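Local atomic coordinates of SnoaL-like domain-containing protein (PDB entry 2RFR), a protein that is of unknown function but adopts the cystatin-like fold of the NTF2 superfamily, whose members include enzymes and ligand-binding proteins. Residues L40-E46 and G60-A65. Coordinates in Å, arbitrary orientation, origin at the centre of the assembly. Numbering follows the deposited sequence.
Sequences LSELWVE and GRAAIA
Residues 40-46 run from the end of helix 37-41 through a type I beta turn, Ser-41 to Trp-44, into the short extended piece 44-45, and bend at Glu-46. Gly-60, at phi/psi 93/156, where a CB would press on the carbonyl oxygen of the residue before, is the N-cap of helix 61-69, whose first turn makes up the rest of segment 60-65. The closest pair of CA atoms is that of Ser-41 and Arg-61, 5.0 Å apart. Arg-61 N donates to Glu-46 O (3.0 Å), and Gly-60 CA adds a C-H...O contact to the same Glu-46 O at 3.2 Å. The extended Arg-61 side chain (chi1 to chi3 mtt, chi4 168°) threads between the CA atoms of Glu-42 and Glu-46, one over each guanidinium face, and grips Trp-44 O with NE (2.9 Å) and NH2 (2.8 Å). A water joins Glu-46 OE2 (2.6 Å) to Ala-62 N (3.0 Å). Ser-41 CB sits 3.3 Å from Arg-61 O, while its OG is hydrogen-bonded to Glu-38 O. One helical turn on, Ile-64 (mt) sets CD1 over the face of the Trp-44 five-membered ring, 3.6 Å from its centroid, a CH-pi contact; its CG2 meets Leu-40 CD2 at 3.6 Å. Leu-40 and Trp-44 also pack on Tyr-28 of helix 5-33. The contact docks the helix after the antiparallel pair 48-52/58-59 onto the helix-to-strand turn before it, within the cystatin-like fold of NTF2-like proteins.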
ATOM      1  N   LEU A  40     -10.726  11.589  12.236  1.00  9.16           N
ATOM      2  CA  LEU A  40      -9.485  11.905  11.505  1.00  8.81           C
ATOM      3  C   LEU A  40      -8.549  12.782  12.345  1.00  8.80           C
ATOM      4  O   LEU A  40      -7.360  12.519  12.455  1.00  8.87           O
ATOM      5  CB  LEU A  40      -9.820  12.531  10.163  1.00  8.89           C
ATOM      6  CG  LEU A  40      -8.669  12.941   9.276  1.00  8.51           C
ATOM      7  CD1 LEU A  40      -9.030  12.808   7.810  1.00  9.56           C
ATOM      8  CD2 LEU A  40      -8.191  14.406   9.588  1.00  9.99           C
ATOM      9  N   SER A  41      -9.103  13.806  12.984  1.00  9.64           N
ATOM     10  CA  SER A  41      -8.295  14.681  13.819  1.00  8.70           C
ATOM     11  C   SER A  41      -7.681  13.943  14.988  1.00  9.38           C
ATOM     12  O   SER A  41      -6.559  14.302  15.434  1.00  9.75           O
ATOM     13  CB  SER A  41      -9.101  15.891  14.283  1.00 10.39           C
ATOM     14  OG  SER A  41     -10.034  15.562  15.332  1.00 10.85           O
ATOM     15  N   GLU A  42      -8.365  12.914  15.486  1.00  9.54           N
ATOM     16  CA  GLU A  42      -7.884  12.105  16.600  1.00  9.93           C
ATOM     17  C   GLU A  42      -6.800  11.121  16.235  1.00  9.14           C
ATOM     18  O   GLU A  42      -6.234  10.489  17.137  1.00 11.06           O
ATOM     19  CB  GLU A  42      -9.076  11.431  17.286  1.00 11.19           C
ATOM     20  CG  GLU A  42     -10.017  12.445  17.952  1.00 13.51           C
ATOM     21  CD  GLU A  42     -11.361  11.910  18.358  1.00 17.52           C
ATOM     22  OE1 GLU A  42     -11.695  10.742  18.040  1.00 21.61           O
ATOM     23  OE2 GLU A  42     -12.094  12.699  19.017  1.00 21.64           O
ATOM     24  N   LEU A  43      -6.415  11.034  14.970  1.00  9.99           N
ATOM     25  CA  LEU A  43      -5.171  10.368  14.618  1.00  9.90           C
ATOM     26  C   LEU A  43      -3.943  11.117  15.146  1.00  8.76           C
ATOM     27  O   LEU A  43      -2.884  10.491  15.276  1.00 10.03           O
ATOM     28  CB  LEU A  43      -5.076  10.216  13.106  1.00  8.49           C
ATOM     29  CG  LEU A  43      -6.188   9.428  12.400  1.00  8.91           C
ATOM     30  CD1 LEU A  43      -5.975   9.543  10.875  1.00 10.49           C
ATOM     31  CD2 LEU A  43      -6.205   7.959  12.833  1.00 10.88           C
ATOM     32  N   TRP A  44      -4.091  12.427  15.365  1.00  9.15           N
ATOM     33  CA  TRP A  44      -3.057  13.284  15.894  1.00  9.22           C
ATOM     34  C   TRP A  44      -3.181  13.483  17.378  1.00 10.50           C
ATOM     35  O   TRP A  44      -4.250  13.381  17.962  1.00 11.36           O
ATOM     36  CB  TRP A  44      -3.162  14.680  15.252  1.00  9.69           C
ATOM     37  CG  TRP A  44      -2.495  14.871  13.886  1.00  9.49           C
ATOM     38  CD1 TRP A  44      -1.310  15.440  13.626  1.00  8.72           C
ATOM     39  CD2 TRP A  44      -3.091  14.528  12.589  1.00  8.16           C
ATOM     40  NE1 TRP A  44      -1.104  15.488  12.284  1.00  9.69           N
ATOM     41  CE2 TRP A  44      -2.188  14.952  11.622  1.00  8.56           C
ATOM     42  CE3 TRP A  44      -4.297  13.971  12.176  1.00  8.78           C
ATOM     43  CZ2 TRP A  44      -2.433  14.809  10.258  1.00  9.83           C
ATOM     44  CZ3 TRP A  44      -4.533  13.815  10.814  1.00  9.81           C
ATOM     45  CH2 TRP A  44      -3.608  14.249   9.878  1.00  9.29           C
ATOM     46  N   VAL A  45      -2.050  13.828  17.983  1.00  9.69           N
ATOM     47  CA  VAL A  45      -2.012  14.430  19.342  1.00 10.07           C
ATOM     48  C   VAL A  45      -2.834  15.703  19.329  1.00 10.21           C
ATOM     49  O   VAL A  45      -3.107  16.315  18.282  1.00  9.98           O
ATOM     50  CB  VAL A  45      -0.571  14.633  19.837  1.00 10.64           C
ATOM     51  CG1 VAL A  45       0.178  13.293  19.909  1.00 11.44           C
ATOM     52  CG2 VAL A  45       0.179  15.679  19.026  1.00 12.22           C
ATOM     53  N   GLU A  46      -3.225  16.152  20.525  0.50 11.36           N
ATOM     54  CA  GLU A  46      -4.126  17.300  20.610  0.50 10.67           C
ATOM     55  C   GLU A  46      -3.622  18.537  19.891  0.50 12.21           C
ATOM     56  O   GLU A  46      -4.395  19.230  19.247  0.50 12.73           O
ATOM     57  CB  GLU A  46      -4.390  17.687  22.095  0.50 12.50           C
ATOM     58  CG  GLU A  46      -5.161  19.026  22.259  0.50 14.56           C
ATOM     59  CD  GLU A  46      -6.543  19.053  21.600  0.50 17.58           C
ATOM     60  OE1 GLU A  46      -7.250  18.043  21.643  0.50 17.79           O
ATOM     61  OE2 GLU A  46      -6.926  20.098  21.025  0.50 21.56           O
ATOM     62  N   GLY A  60      -3.625  21.865  15.873  1.00 10.49           N
ATOM     63  CA  GLY A  60      -4.575  21.388  16.833  1.00 11.01           C
ATOM     64  C   GLY A  60      -5.710  20.599  16.189  1.00 10.36           C
ATOM     65  O   GLY A  60      -6.053  20.788  15.030  1.00 10.54           O
ATOM     66  N   ARG A  61      -6.327  19.741  16.982  1.00 10.90           N
ATOM     67  CA  ARG A  61      -7.327  18.840  16.458  1.00 12.07           C
ATOM     68  C   ARG A  61      -8.498  19.611  15.839  1.00 10.88           C
ATOM     69  O   ARG A  61      -9.030  19.181  14.819  1.00 10.82           O
ATOM     70  CB  ARG A  61      -7.826  17.855  17.522  1.00 12.14           C
ATOM     71  CG  ARG A  61      -6.859  16.786  17.811  1.00 12.52           C
ATOM     72  CD  ARG A  61      -7.437  15.797  18.829  1.00 12.11           C
ATOM     73  NE  ARG A  61      -6.505  14.734  19.107  1.00 13.22           N
ATOM     74  CZ  ARG A  61      -6.657  13.900  20.093  1.00 13.95           C
ATOM     75  NH1 ARG A  61      -7.747  13.966  20.876  1.00 16.68           N
ATOM     76  NH2 ARG A  61      -5.723  12.991  20.301  1.00 18.25           N
ATOM     77  N   ALA A  62      -8.943  20.717  16.450  1.00 11.36           N
ATOM     78  CA  ALA A  62     -10.087  21.425  15.916  1.00 11.85           C
ATOM     79  C   ALA A  62      -9.780  21.916  14.511  1.00 10.47           C
ATOM     80  O   ALA A  62     -10.617  21.801  13.598  1.00 11.03           O
ATOM     81  CB  ALA A  62     -10.520  22.615  16.827  1.00 13.81           C
ATOM     82  N   ALA A  63      -8.575  22.433  14.274  1.00 10.71           N
ATOM     83  CA  ALA A  63      -8.194  22.967  12.986  1.00  9.71           C
ATOM     84  C   ALA A  63      -8.080  21.837  11.940  1.00  9.60           C
ATOM     85  O   ALA A  63      -8.416  22.016  10.777  1.00 10.22           O
ATOM     86  CB  ALA A  63      -6.919  23.778  13.082  1.00 11.09           C
ATOM     87  N   ILE A  64      -7.562  20.697  12.366  1.00  9.46           N
ATOM     88  CA  ILE A  64      -7.417  19.556  11.458  1.00  9.00           C
ATOM     89  C   ILE A  64      -8.809  19.065  11.102  1.00  9.80           C
ATOM     90  O   ILE A  64      -9.105  18.835   9.931  1.00 10.40           O
ATOM     91  CB  ILE A  64      -6.528  18.467  12.064  1.00  9.69           C
ATOM     92  CG1 ILE A  64      -5.065  18.944  12.230  1.00  9.34           C
ATOM     93  CG2 ILE A  64      -6.620  17.172  11.180  1.00 10.11           C
ATOM     94  CD1 ILE A  64      -4.147  18.033  13.010  1.00 11.81           C
ATOM     95  N   ALA A  65      -9.725  18.922  12.063  1.00  9.68           N
ATOM     96  CA  ALA A  65     -11.115  18.542  11.770  1.00 10.42           C
ATOM     97  C   ALA A  65     -11.771  19.541  10.819  1.00 10.46           C
ATOM     98  O   ALA A  65     -12.531  19.156   9.952  1.00 10.86           O
ATOM     99  CB  ALA A  65     -11.922  18.379  13.055  1.00 11.53           C
TER
HETATM  100  O   HOH W   1      -8.266  21.494  19.233  1.00 26.90           O